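Local coordinates for SufE-like protein, chloroplastic (PDB 4PUI) that activates a chloroplast cysteine desulfurase and takes part in the cysteine desulfurization that supplies sulfur for iron-sulfur clusters; the BolA domain is the part described here, at residues 8-13 / 76-81; 12-17 / 50-55; 16-21 / 57-62; 65-70 / 90-95. All coordinates share one frame; numbering follows the deposited sequence.

Contacts 1, 2 and 3 follow one another along helix 5-18, whereas contact 4 ties helix 64-74 to the end of strand 85-91. Contact 2, near the middle of the chain, is buried and wholly apolar; contact 3 is likewise buried and apolar, but adds a water bridge between main-chain atoms. Contacts 1 and 4, whose centres lie about 18 Å apart, each pair an arginine with a glutamate at a partly exposed place. Ile10 of contact 1 packs on Phe50 and Leu52 of contact 2. Ile54 O accepts from Lys91 N of contact 4 in a probable hydrogen bond, as Lys62 O of contact 3 does from Arg67 NE.

Contact 1. Residues 8-13 / 76-81; sequences MRIREK and QDELKS
Glu78 OE1 is gripped by two arginines of helix 5-18: Arg9 NH2 donates to it at 3.0 Å, and Arg6 NE adds a second salt bridge. The other carboxylate oxygen, Glu78 OE2, accepts from Arg9 NE at 2.8 Å in an almost straight bond of 174°. Arg9 thus holds Glu78 side-on, one nitrogen to each oxygen, and both oxygens use their syn lone pairs. The two flat groups lie nearly in one plane, 10° apart. A bend in Arg9 at chi3 (-56°) turns the NE and NH2 edge of the guanidinium to the carboxylate, while Glu78 folds at its second torsion. With two arginines beside it, Glu78 is likely to stay ionised. Were Glu78 an alanine, the guanidinium of Arg9 would probably lose its carboxylate mate and Arg6 one of its anchors. Below the charges the contact turns apolar: Ile10 CG1 rests on Glu78 CG at 4.3 Å, and Ile10 runs on to Phe50 and Leu52 of the sheet. A glutamate suits this place because its methylenes can meet the isoleucine while its carboxylate reaches out to the exposed Arg9. The contact joins the first helix of the BolA domain to the short helix 76-79, which stands between helix 64-74 and the last strand in the helix-strand-strand-helix-helix-strand order of that fold.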
loop_
_atom_site.group_PDB
_atom_site.type_symbol
_atom_site.label_atom_id
_atom_site.label_comp_id
_atom_site.label_asym_id
_atom_site.label_seq_id
_atom_site.Cartn_x
_atom_site.Cartn_y
_atom_site.Cartn_z
ATOM N N MET A 8 -4.137 -4.607 8.417
ATOM C CA MET A 8 -5.016 -5.645 7.891
ATOM C C MET A 8 -6.019 -5.063 6.898
ATOM O O MET A 8 -6.278 -5.658 5.844
ATOM C CB MET A 8 -5.729 -6.388 9.028
ATOM C CG MET A 8 -4.798 -7.238 9.866
ATOM S SD MET A 8 -3.851 -8.395 8.835
ATOM C CE MET A 8 -5.071 -9.660 8.504
ATOM N N ARG A 9 -6.575 -3.896 7.223
ATOM C CA ARG A 9 -7.485 -3.229 6.293
ATOM C C ARG A 9 -6.803 -2.854 4.979
ATOM O O ARG A 9 -7.405 -2.996 3.907
ATOM C CB ARG A 9 -8.097 -1.962 6.910
ATOM C CG ARG A 9 -9.108 -2.223 7.980
ATOM C CD ARG A 9 -9.902 -0.955 8.307
ATOM N NE ARG A 9 -9.055 0.168 8.691
ATOM C CZ ARG A 9 -8.743 0.473 9.944
ATOM N NH1 ARG A 9 -9.193 -0.273 10.934
ATOM N NH2 ARG A 9 -7.972 1.520 10.211
ATOM N N ILE A 10 -5.564 -2.361 5.070
ATOM C CA ILE A 10 -4.798 -1.974 3.885
ATOM C C ILE A 10 -4.560 -3.202 3.011
ATOM O O ILE A 10 -4.802 -3.164 1.807
ATOM C CB ILE A 10 -3.452 -1.313 4.273
ATOM C CG1 ILE A 10 -3.682 0.097 4.837
ATOM C CG2 ILE A 10 -2.495 -1.248 3.075
ATOM C CD1 ILE A 10 -2.405 0.710 5.415
ATOM N N ARG A 11 -4.125 -4.293 3.623
ATOM C CA ARG A 11 -3.892 -5.527 2.874
ATOM C C ARG A 11 -5.182 -6.008 2.202
ATOM O O ARG A 11 -5.184 -6.378 1.034
ATOM C CB ARG A 11 -3.328 -6.615 3.787
ATOM C CG ARG A 11 -3.277 -7.984 3.128
ATOM C CD ARG A 11 -2.445 -8.975 3.925
ATOM N NE ARG A 11 -1.030 -8.888 3.594
ATOM C CZ ARG A 11 -0.477 -9.440 2.513
ATOM N NH1 ARG A 11 -1.220 -10.120 1.638
ATOM N NH2 ARG A 11 0.826 -9.312 2.301
ATOM N N GLU A 12 -6.289 -5.991 2.932
ATOM C CA GLU A 12 -7.540 -6.490 2.359
ATOM C C GLU A 12 -8.038 -5.618 1.201
ATOM O O GLU A 12 -8.563 -6.133 0.201
ATOM C CB GLU A 12 -8.612 -6.635 3.444
ATOM C CG GLU A 12 -8.435 -7.893 4.276
ATOM C CD GLU A 12 -9.298 -7.910 5.521
ATOM O OE1 GLU A 12 -10.428 -7.379 5.467
ATOM O OE2 GLU A 12 -8.841 -8.456 6.553
ATOM N N LYS A 13 -7.879 -4.308 1.338
ATOM C CA LYS A 13 -8.312 -3.372 0.303
ATOM C C LYS A 13 -7.504 -3.591 -0.979
ATOM O O LYS A 13 -8.057 -3.630 -2.075
ATOM C CB LYS A 13 -8.166 -1.932 0.788
ATOM C CG LYS A 13 -8.564 -0.853 -0.232
ATOM C CD LYS A 13 -10.054 -0.876 -0.527
ATOM C CE LYS A 13 -10.455 0.242 -1.477
ATOM N NZ LYS A 13 -11.006 1.436 -0.774
ATOM N N GLN A 76 -7.412 6.299 0.672
ATOM C CA GLN A 76 -7.569 7.671 1.134
ATOM C C GLN A 76 -8.266 7.753 2.481
ATOM O O GLN A 76 -7.979 8.647 3.265
ATOM C CB GLN A 76 -8.297 8.534 0.100
ATOM C CG GLN A 76 -9.706 8.111 -0.187
ATOM C CD GLN A 76 -10.363 9.018 -1.207
ATOM O OE1 GLN A 76 -10.836 10.115 -0.879
ATOM N NE2 GLN A 76 -10.393 8.569 -2.452
ATOM N N ASP A 77 -9.150 6.806 2.774
ATOM C CA ASP A 77 -9.875 6.887 4.048
ATOM C C ASP A 77 -8.936 6.670 5.230
ATOM O O ASP A 77 -9.134 7.246 6.291
ATOM C CB ASP A 77 -11.045 5.913 4.076
ATOM C CG ASP A 77 -12.216 6.406 3.250
ATOM O OD1 ASP A 77 -12.385 7.641 3.143
ATOM O OD2 ASP A 77 -12.955 5.565 2.701
ATOM N N GLU A 78 -7.897 5.866 5.027
ATOM C CA GLU A 78 -6.870 5.677 6.057
ATOM C C GLU A 78 -6.044 6.944 6.203
ATOM O O GLU A 78 -5.736 7.378 7.317
ATOM C CB GLU A 78 -5.950 4.500 5.707
ATOM C CG GLU A 78 -6.674 3.175 5.449
ATOM C CD GLU A 78 -7.316 2.596 6.690
ATOM O OE1 GLU A 78 -7.011 3.062 7.804
ATOM O OE2 GLU A 78 -8.124 1.652 6.547
ATOM N N LEU A 79 -5.696 7.547 5.071
ATOM C CA LEU A 79 -4.879 8.757 5.070
ATOM C C LEU A 79 -5.586 9.912 5.770
ATOM O O LEU A 79 -4.932 10.800 6.311
ATOM C CB LEU A 79 -4.521 9.162 3.644
ATOM C CG LEU A 79 -3.588 8.188 2.939
ATOM C CD1 LEU A 79 -3.631 8.433 1.451
ATOM C CD2 LEU A 79 -2.162 8.319 3.465
ATOM N N LYS A 80 -6.916 9.886 5.749
ATOM C CA LYS A 80 -7.740 10.906 6.408
ATOM C C LYS A 80 -8.080 10.560 7.857
ATOM O O LYS A 80 -8.967 11.190 8.445
ATOM C CB LYS A 80 -9.054 11.097 5.646
ATOM C CG LYS A 80 -8.923 11.621 4.223
ATOM C CD LYS A 80 -10.247 11.425 3.496
ATOM C CE LYS A 80 -10.191 11.880 2.046
ATOM N NZ LYS A 80 -11.481 11.604 1.341
ATOM N N SER A 81 -7.414 9.564 8.438
ATOM C CA SER A 81 -7.769 9.144 9.798
ATOM C C SER A 81 -6.650 8.454 10.567
ATOM O O SER A 81 -6.906 7.557 11.379
ATOM C CB SER A 81 -9.025 8.260 9.795
ATOM O OG SER A 81 -8.849 7.107 8.990
#

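Contact 2. Residues 12-17 / 50-55; sequences EKLEKE and FNLRIV
Leu14 sets one methyl, CD1, against two side chains of strand 49-55 at once: Ile54 CD1 at 4.0 Å and Leu52 CD1 at 4.1 Å. Its side chain crosses that of Ile54 at about a right angle, and contact is made through methyl ends alone. Leu52 and Ile54 stand two residues apart, so the strand's alternation turns both to the same face, the one covered by helix 5-18. In Ile54 the CG1 branch lies beside the backbone N (chi1 -45°) and carries CD1 toward the leucine, while CG2 lies anti to that nitrogen. The backbones stay well separated, with Leu14 CA and Ile54 CA 8.5 Å apart, and long branched residues suit such a span. Ile71 of helix 64-74 touches all three side chains, so that both long helices meet over the sheet here; Ile10 and Leu18 continue the layer along the first helix. Because only hydrocarbon meets hydrocarbon, the contact rests on burial and fit, not on directed bonds.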
loop_
_atom_site.group_PDB
_atom_site.type_symbol
_atom_site.label_atom_id
_atom_site.label_comp_id
_atom_site.label_asym_id
_atom_site.label_seq_id
_atom_site.Cartn_x
_atom_site.Cartn_y
_atom_site.Cartn_z
ATOM N N GLU A 12 -6.289 -5.991 2.932
ATOM C CA GLU A 12 -7.540 -6.490 2.359
ATOM C C GLU A 12 -8.038 -5.618 1.201
ATOM O O GLU A 12 -8.563 -6.133 0.201
ATOM C CB GLU A 12 -8.612 -6.635 3.444
ATOM C CG GLU A 12 -8.435 -7.893 4.276
ATOM C CD GLU A 12 -9.298 -7.910 5.521
ATOM O OE1 GLU A 12 -10.428 -7.379 5.467
ATOM O OE2 GLU A 12 -8.841 -8.456 6.553
ATOM N N LYS A 13 -7.879 -4.308 1.338
ATOM C CA LYS A 13 -8.312 -3.372 0.303
ATOM C C LYS A 13 -7.504 -3.591 -0.979
ATOM O O LYS A 13 -8.057 -3.630 -2.075
ATOM C CB LYS A 13 -8.166 -1.932 0.788
ATOM C CG LYS A 13 -8.564 -0.853 -0.232
ATOM C CD LYS A 13 -10.054 -0.876 -0.527
ATOM C CE LYS A 13 -10.455 0.242 -1.477
ATOM N NZ LYS A 13 -11.006 1.436 -0.774
ATOM N N LEU A 14 -6.194 -3.732 -0.839
ATOM C CA LEU A 14 -5.361 -3.935 -2.019
ATOM C C LEU A 14 -5.614 -5.287 -2.669
ATOM O O LEU A 14 -5.612 -5.389 -3.898
ATOM C CB LEU A 14 -3.887 -3.782 -1.666
ATOM C CG LEU A 14 -3.534 -2.403 -1.104
ATOM C CD1 LEU A 14 -2.100 -2.387 -0.615
ATOM C CD2 LEU A 14 -3.768 -1.303 -2.136
ATOM N N GLU A 15 -5.810 -6.317 -1.852
ATOM C CA GLU A 15 -6.152 -7.643 -2.364
ATOM C C GLU A 15 -7.464 -7.581 -3.147
ATOM O O GLU A 15 -7.565 -8.113 -4.253
ATOM C CB GLU A 15 -6.274 -8.664 -1.225
ATOM C CG GLU A 15 -4.946 -9.076 -0.622
ATOM C CD GLU A 15 -5.091 -9.932 0.611
ATOM O OE1 GLU A 15 -6.194 -9.963 1.196
ATOM O OE2 GLU A 15 -4.093 -10.578 0.994
ATOM N N LYS A 16 -8.463 -6.932 -2.562
ATOM C CA LYS A 16 -9.787 -6.867 -3.164
ATOM C C LYS A 16 -9.769 -6.099 -4.483
ATOM O O LYS A 16 -10.386 -6.519 -5.461
ATOM C CB LYS A 16 -10.782 -6.217 -2.203
ATOM C CG LYS A 16 -12.207 -6.260 -2.720
ATOM C CD LYS A 16 -12.838 -4.885 -2.749
ATOM C CE LYS A 16 -13.637 -4.619 -1.489
ATOM N NZ LYS A 16 -14.628 -3.528 -1.702
ATOM N N GLU A 17 -9.057 -4.979 -4.519
ATOM C CA GLU A 17 -9.108 -4.121 -5.706
ATOM C C GLU A 17 -8.067 -4.437 -6.774
ATOM O O GLU A 17 -8.317 -4.207 -7.959
ATOM C CB GLU A 17 -9.024 -2.644 -5.329
ATOM C CG GLU A 17 -10.258 -2.144 -4.572
ATOM C CD GLU A 17 -11.553 -2.250 -5.378
ATOM O OE1 GLU A 17 -11.501 -2.212 -6.623
ATOM O OE2 GLU A 17 -12.632 -2.369 -4.764
ATOM N N PHE A 50 3.621 2.828 6.570
ATOM C CA PHE A 50 3.764 1.503 5.984
ATOM C C PHE A 50 4.607 1.556 4.723
ATOM O O PHE A 50 4.602 2.556 4.008
ATOM C CB PHE A 50 2.406 0.902 5.622
ATOM C CG PHE A 50 1.547 0.578 6.812
ATOM C CD1 PHE A 50 0.797 1.560 7.437
ATOM C CD2 PHE A 50 1.493 -0.724 7.301
ATOM C CE1 PHE A 50 0.007 1.252 8.547
ATOM C CE2 PHE A 50 0.705 -1.044 8.395
ATOM C CZ PHE A 50 -0.045 -0.049 9.023
ATOM N N ASN A 51 5.336 0.472 4.474
ATOM C CA ASN A 51 5.944 0.232 3.174
ATOM C C ASN A 51 5.068 -0.763 2.440
ATOM O O ASN A 51 4.709 -1.798 2.998
ATOM C CB ASN A 51 7.361 -0.354 3.303
ATOM C CG ASN A 51 8.350 0.609 3.953
ATOM O OD1 ASN A 51 8.216 1.824 3.831
ATOM N ND2 ASN A 51 9.351 0.062 4.639
ATOM N N LEU A 52 4.726 -0.453 1.191
ATOM C CA LEU A 52 3.931 -1.356 0.359
ATOM C C LEU A 52 4.738 -1.810 -0.862
ATOM O O LEU A 52 5.351 -0.986 -1.539
ATOM C CB LEU A 52 2.694 -0.639 -0.150
ATOM C CG LEU A 52 1.770 -0.001 0.880
ATOM C CD1 LEU A 52 0.578 0.666 0.201
ATOM C CD2 LEU A 52 1.290 -1.045 1.872
ATOM N N ARG A 53 4.733 -3.112 -1.138
ATOM C CA ARG A 53 5.260 -3.610 -2.402
ATOM C C ARG A 53 4.147 -4.392 -3.074
ATOM O O ARG A 53 3.650 -5.372 -2.520
ATOM C CB ARG A 53 6.486 -4.501 -2.204
ATOM C CG ARG A 53 7.094 -5.000 -3.531
ATOM C CD ARG A 53 8.226 -5.975 -3.275
ATOM N NE ARG A 53 8.893 -6.437 -4.492
ATOM C CZ ARG A 53 8.498 -7.488 -5.199
ATOM N NH1 ARG A 53 7.423 -8.158 -4.826
ATOM N NH2 ARG A 53 9.177 -7.869 -6.281
ATOM N N ILE A 54 3.730 -3.928 -4.248
ATOM C CA ILE A 54 2.581 -4.511 -4.932
ATOM C C ILE A 54 2.953 -4.877 -6.347
ATOM O O ILE A 54 3.397 -4.023 -7.103
ATOM C CB ILE A 54 1.423 -3.503 -5.007
ATOM C CG1 ILE A 54 1.251 -2.820 -3.654
ATOM C CG2 ILE A 54 0.106 -4.178 -5.495
ATOM C CD1 ILE A 54 0.309 -1.621 -3.687
ATOM N N VAL A 55 2.741 -6.141 -6.703
ATOM C CA VAL A 55 2.888 -6.573 -8.092
ATOM C C VAL A 55 1.499 -6.923 -8.636
ATOM O O VAL A 55 0.865 -7.874 -8.176
ATOM C CB VAL A 55 3.838 -7.776 -8.229
ATOM C CG1 VAL A 55 4.051 -8.097 -9.701
ATOM C CG2 VAL A 55 5.181 -7.477 -7.550
#

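Contact 3. Residues 16-21 / 57-62; sequences KELDPV and DAFQGK
Leu18 spreads its two methyls over neighbouring residues of the loop 57-62: CD2 meets Ala58 CB at 3.8 Å, and CD1 comes within 4.1 Å of Phe59 CZ. Its CG lies beside the backbone N, opposite the carbonyl carbon, and with chi2 at 172° the fork divides between the two partners. Phe59 likewise keeps its CG opposite the carbonyl carbon; its first torsion (chi1 -58°) aims the ring so that CZ meets the leucine, chi2 setting only the tilt of the ring about that axis, and the two side chains cross at about a right angle. A small residue suits the place of Ala58, where the backbones draw close, Leu18 CA to Ala58 CA being 6.2 Å, and its methyl already touches Leu18. Ile54 also touches both Leu18 and Phe59, extending this apolar patch to the sheet.

The main chain is tied together more lightly. One water gives a hydrogen to Asp19 O and accepts from Asp57 N, 3.0 Å from each, and Leu18 O bonds to the hydroxyl of Ser56, which also bonds to Ala58 N. Asp19 has a positive phi, which turns the chain out of the helix toward Pro20. Beyond Phe59 a type II turn leads to Lys62; at Gly61 a side chain would collide with the carbonyl oxygen of Gln60. These features join two connections of the alpha-beta-beta-alpha-alpha-beta BolA fold, first helix to first strand and second strand to second helix.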
loop_
_atom_site.group_PDB
_atom_site.type_symbol
_atom_site.label_atom_id
_atom_site.label_comp_id
_atom_site.label_asym_id
_atom_site.label_seq_id
_atom_site.Cartn_x
_atom_site.Cartn_y
_atom_site.Cartn_z
ATOM N N LYS A 16 -8.463 -6.932 -2.562
ATOM C CA LYS A 16 -9.787 -6.867 -3.164
ATOM C C LYS A 16 -9.769 -6.099 -4.483
ATOM O O LYS A 16 -10.386 -6.519 -5.461
ATOM C CB LYS A 16 -10.782 -6.217 -2.203
ATOM C CG LYS A 16 -12.207 -6.260 -2.720
ATOM C CD LYS A 16 -12.838 -4.885 -2.749
ATOM C CE LYS A 16 -13.637 -4.619 -1.489
ATOM N NZ LYS A 16 -14.628 -3.528 -1.702
ATOM N N GLU A 17 -9.057 -4.979 -4.519
ATOM C CA GLU A 17 -9.108 -4.121 -5.706
ATOM C C GLU A 17 -8.067 -4.437 -6.774
ATOM O O GLU A 17 -8.317 -4.207 -7.959
ATOM C CB GLU A 17 -9.024 -2.644 -5.329
ATOM C CG GLU A 17 -10.258 -2.144 -4.572
ATOM C CD GLU A 17 -11.553 -2.250 -5.378
ATOM O OE1 GLU A 17 -11.501 -2.212 -6.623
ATOM O OE2 GLU A 17 -12.632 -2.369 -4.764
ATOM N N LEU A 18 -6.911 -4.941 -6.362
ATOM C CA LEU A 18 -5.807 -5.120 -7.298
ATOM C C LEU A 18 -5.454 -6.575 -7.615
ATOM O O LEU A 18 -4.663 -6.812 -8.517
ATOM C CB LEU A 18 -4.559 -4.357 -6.808
ATOM C CG LEU A 18 -4.752 -2.853 -6.590
ATOM C CD1 LEU A 18 -3.522 -2.229 -5.932
ATOM C CD2 LEU A 18 -5.115 -2.102 -7.873
ATOM N N ASP A 19 -6.036 -7.528 -6.884
ATOM C CA ASP A 19 -5.722 -8.960 -7.001
ATOM C C ASP A 19 -4.222 -9.209 -7.258
ATOM O O ASP A 19 -3.861 -9.862 -8.233
ATOM C CB ASP A 19 -6.564 -9.598 -8.115
ATOM C CG ASP A 19 -6.526 -11.127 -8.098
ATOM O OD1 ASP A 19 -6.097 -11.717 -7.081
ATOM O OD2 ASP A 19 -6.952 -11.737 -9.102
ATOM N N PRO A 20 -3.348 -8.675 -6.389
ATOM C CA PRO A 20 -1.917 -8.694 -6.717
ATOM C C PRO A 20 -1.342 -10.102 -6.669
ATOM O O PRO A 20 -1.733 -10.913 -5.823
ATOM C CB PRO A 20 -1.294 -7.827 -5.614
ATOM C CG PRO A 20 -2.235 -7.968 -4.456
ATOM C CD PRO A 20 -3.611 -8.106 -5.050
ATOM N N VAL A 21 -0.434 -10.406 -7.588
ATOM C CA VAL A 21 0.278 -11.675 -7.503
ATOM C C VAL A 21 1.248 -11.705 -6.324
ATOM O O VAL A 21 1.494 -12.762 -5.736
ATOM C CB VAL A 21 1.006 -12.031 -8.814
ATOM C CG1 VAL A 21 -0.006 -12.333 -9.902
ATOM C CG2 VAL A 21 1.933 -10.924 -9.240
ATOM N N ASP A 57 -1.286 -6.707 -12.271
ATOM C CA ASP A 57 -1.703 -6.413 -13.642
ATOM C C ASP A 57 -2.238 -4.995 -13.799
ATOM O O ASP A 57 -2.131 -4.394 -14.873
ATOM C CB ASP A 57 -2.881 -7.312 -14.021
ATOM C CG ASP A 57 -2.483 -8.718 -14.294
ATOM O OD1 ASP A 57 -1.273 -9.011 -14.270
ATOM O OD2 ASP A 57 -3.399 -9.530 -14.550
ATOM N N ALA A 58 -2.870 -4.495 -12.742
ATOM C CA ALA A 58 -3.621 -3.245 -12.807
ATOM C C ALA A 58 -2.738 -2.039 -13.101
ATOM O O ALA A 58 -3.234 -0.992 -13.494
ATOM C CB ALA A 58 -4.417 -3.037 -11.514
ATOM N N PHE A 59 -1.425 -2.189 -12.904
ATOM C CA PHE A 59 -0.481 -1.109 -13.143
ATOM C C PHE A 59 0.001 -1.005 -14.589
ATOM O O PHE A 59 0.711 -0.062 -14.934
ATOM C CB PHE A 59 0.745 -1.254 -12.243
ATOM C CG PHE A 59 0.431 -1.274 -10.784
ATOM C CD1 PHE A 59 -0.469 -0.377 -10.236
ATOM C CD2 PHE A 59 1.040 -2.203 -9.959
ATOM C CE1 PHE A 59 -0.748 -0.412 -8.875
ATOM C CE2 PHE A 59 0.770 -2.247 -8.608
ATOM C CZ PHE A 59 -0.127 -1.347 -8.062
ATOM N N GLN A 60 -0.362 -1.968 -15.428
ATOM C CA GLN A 60 0.022 -1.929 -16.830
ATOM C C GLN A 60 -0.379 -0.625 -17.497
ATOM O O GLN A 60 -1.544 -0.215 -17.439
ATOM C CB GLN A 60 -0.625 -3.081 -17.583
ATOM C CG GLN A 60 -0.029 -4.436 -17.299
ATOM C CD GLN A 60 -0.790 -5.530 -18.010
ATOM O OE1 GLN A 60 -2.021 -5.584 -17.951
ATOM N NE2 GLN A 60 -0.072 -6.392 -18.710
ATOM N N GLY A 61 0.594 0.038 -18.112
ATOM C CA GLY A 61 0.338 1.242 -18.873
ATOM C C GLY A 61 0.360 2.504 -18.027
ATOM O O GLY A 61 0.283 3.609 -18.558
ATOM N N LYS A 62 0.469 2.340 -16.715
ATOM C CA LYS A 62 0.501 3.489 -15.811
ATOM C C LYS A 62 1.907 3.938 -15.413
ATOM O O LYS A 62 2.732 3.128 -15.004
ATOM C CB LYS A 62 -0.315 3.190 -14.561
ATOM C CG LYS A 62 -1.769 2.869 -14.881
ATOM C CD LYS A 62 -2.685 3.371 -13.805
ATOM C CE LYS A 62 -4.156 3.141 -14.146
ATOM N NZ LYS A 62 -4.628 4.046 -15.219
HETATM O O HOH W 1 -2.243 -9.128 -10.712
#

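Contact 4. Residues 65-70 / 90-95; sequences VKRHRL and AKTPAE
Arg67 leaves helix 64-74 with its CB against Ala90 CB, 3.9 Å away, and runs on extended across the end of strand 85-91. Its CD passes Ala90 O at 3.6 Å, and NE donates back to Lys62 O. NH1 does double work: it gives a straight bond (179°) to Glu95 OE1 at 2.8 Å and a more bent one (149°) to Ala90 O at 2.9 Å, both in the guanidinium plane. NH2 reaches Glu95 OE2 at 2.9 Å, with Thr92 CG2 nearby. The carboxylate thus meets the guanidinium end-on, nearly coplanar, while Thr92 N comes to Glu95 OE1 from above the carboxylate plane. The small Ala90 lets the long arginine chain lie close. A leucine in place of Arg67 would probably leave Glu95 without its opposite charge and Ala90 O without this donor. The bonds pin the C-terminal 3-10 turn to the helix of a beta-alpha-beta crossover, which links the parallel strands 49-55 and 85-91 of the BolA fold.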
loop_
_atom_site.group_PDB
_atom_site.type_symbol
_atom_site.label_atom_id
_atom_site.label_comp_id
_atom_site.label_asym_id
_atom_site.label_seq_id
_atom_site.Cartn_x
_atom_site.Cartn_y
_atom_site.Cartn_z
ATOM N N VAL A 65 4.099 7.699 -11.153
ATOM C CA VAL A 65 3.286 8.619 -10.349
ATOM C C VAL A 65 1.799 8.273 -10.421
ATOM O O VAL A 65 1.068 8.404 -9.417
ATOM C CB VAL A 65 3.568 10.103 -10.696
ATOM C CG1 VAL A 65 3.046 10.449 -12.085
ATOM C CG2 VAL A 65 2.980 11.017 -9.632
ATOM N N LYS A 66 1.332 7.801 -11.581
ATOM C CA LYS A 66 -0.050 7.340 -11.659
ATOM C C LYS A 66 -0.319 6.134 -10.753
ATOM O O LYS A 66 -1.396 6.029 -10.166
ATOM C CB LYS A 66 -0.447 7.003 -13.096
ATOM C CG LYS A 66 -0.723 8.219 -13.967
ATOM C CD LYS A 66 -1.270 7.757 -15.317
ATOM C CE LYS A 66 -1.221 8.853 -16.366
ATOM N NZ LYS A 66 -2.191 9.930 -16.074
ATOM N N ARG A 67 0.652 5.228 -10.653
ATOM C CA ARG A 67 0.519 4.051 -9.796
ATOM C C ARG A 67 0.447 4.496 -8.348
ATOM O O ARG A 67 -0.380 4.015 -7.582
ATOM C CB ARG A 67 1.695 3.092 -10.001
ATOM C CG ARG A 67 1.712 2.467 -11.393
ATOM C CD ARG A 67 2.983 1.641 -11.597
ATOM N NE ARG A 67 3.125 1.270 -13.000
ATOM C CZ ARG A 67 3.956 0.328 -13.436
ATOM N NH1 ARG A 67 4.704 -0.333 -12.568
ATOM N NH2 ARG A 67 4.027 0.045 -14.738
ATOM N N HIS A 68 1.317 5.436 -7.996
ATOM C CA HIS A 68 1.371 6.012 -6.660
ATOM C C HIS A 68 0.018 6.596 -6.290
ATOM O O HIS A 68 -0.529 6.301 -5.226
ATOM C CB HIS A 68 2.424 7.119 -6.656
ATOM C CG HIS A 68 2.647 7.753 -5.319
ATOM N ND1 HIS A 68 1.929 8.847 -4.887
ATOM C CD2 HIS A 68 3.525 7.462 -4.329
ATOM C CE1 HIS A 68 2.339 9.191 -3.678
ATOM N NE2 HIS A 68 3.306 8.368 -3.315
ATOM N N ARG A 69 -0.522 7.411 -7.187
ATOM C CA ARG A 69 -1.762 8.133 -6.906
ATOM C C ARG A 69 -2.956 7.196 -6.849
ATOM O O ARG A 69 -3.920 7.460 -6.112
ATOM C CB ARG A 69 -1.980 9.228 -7.954
ATOM C CG ARG A 69 -1.036 10.398 -7.777
ATOM C CD ARG A 69 -1.035 11.329 -8.974
ATOM N NE ARG A 69 -0.143 12.467 -8.767
ATOM C CZ ARG A 69 0.235 13.297 -9.730
ATOM N NH1 ARG A 69 -0.190 13.116 -10.967
ATOM N NH2 ARG A 69 1.053 14.303 -9.451
ATOM N N LEU A 70 -2.898 6.119 -7.634
ATOM C CA LEU A 70 -3.930 5.082 -7.633
ATOM C C LEU A 70 -4.034 4.440 -6.256
ATOM O O LEU A 70 -5.134 4.247 -5.723
ATOM C CB LEU A 70 -3.584 4.012 -8.686
ATOM C CG LEU A 70 -4.491 2.803 -8.949
ATOM C CD1 LEU A 70 -4.178 2.249 -10.320
ATOM C CD2 LEU A 70 -4.338 1.681 -7.945
ATOM N N ALA A 90 5.421 -0.228 -6.824
ATOM C CA ALA A 90 4.320 -0.784 -7.599
ATOM C C ALA A 90 4.833 -1.236 -8.952
ATOM O O ALA A 90 5.274 -0.408 -9.765
ATOM C CB ALA A 90 3.217 0.251 -7.776
ATOM N N LYS A 91 4.776 -2.540 -9.190
ATOM C CA LYS A 91 5.309 -3.121 -10.418
ATOM C C LYS A 91 4.286 -4.008 -11.085
ATOM O O LYS A 91 3.390 -4.540 -10.439
ATOM C CB LYS A 91 6.543 -3.964 -10.116
ATOM C CG LYS A 91 7.601 -3.222 -9.329
ATOM C CD LYS A 91 8.859 -4.059 -9.158
ATOM C CE LYS A 91 9.970 -3.195 -8.588
ATOM N NZ LYS A 91 11.279 -3.467 -9.241
ATOM N N THR A 92 4.441 -4.205 -12.383
ATOM C CA THR A 92 3.657 -5.235 -13.060
ATOM C C THR A 92 4.437 -6.547 -13.002
ATOM O O THR A 92 5.640 -6.539 -12.743
ATOM C CB THR A 92 3.417 -4.868 -14.523
ATOM O OG1 THR A 92 4.676 -4.802 -15.188
ATOM C CG2 THR A 92 2.740 -3.510 -14.624
ATOM N N PRO A 93 3.758 -7.683 -13.222
ATOM C CA PRO A 93 4.513 -8.938 -13.236
ATOM C C PRO A 93 5.653 -8.910 -14.261
ATOM O O PRO A 93 6.720 -9.478 -14.011
ATOM C CB PRO A 93 3.449 -9.968 -13.615
ATOM C CG PRO A 93 2.187 -9.411 -13.016
ATOM C CD PRO A 93 2.300 -7.915 -13.223
ATOM N N ALA A 94 5.444 -8.225 -15.384
ATOM C CA ALA A 94 6.457 -8.174 -16.446
ATOM C C ALA A 94 7.720 -7.423 -16.032
ATOM O O ALA A 94 8.776 -7.564 -16.655
ATOM C CB ALA A 94 5.865 -7.563 -17.711
ATOM N N GLU A 95 7.608 -6.627 -14.974
ATOM C CA GLU A 95 8.699 -5.753 -14.544
ATOM C C GLU A 95 9.603 -6.330 -13.449
ATOM O O GLU A 95 10.631 -5.738 -13.111
ATOM C CB GLU A 95 8.134 -4.404 -14.079
ATOM C CG GLU A 95 7.554 -3.573 -15.198
ATOM C CD GLU A 95 6.722 -2.414 -14.699
ATOM O OE1 GLU A 95 6.484 -2.321 -13.472
ATOM O OE2 GLU A 95 6.308 -1.605 -15.550
#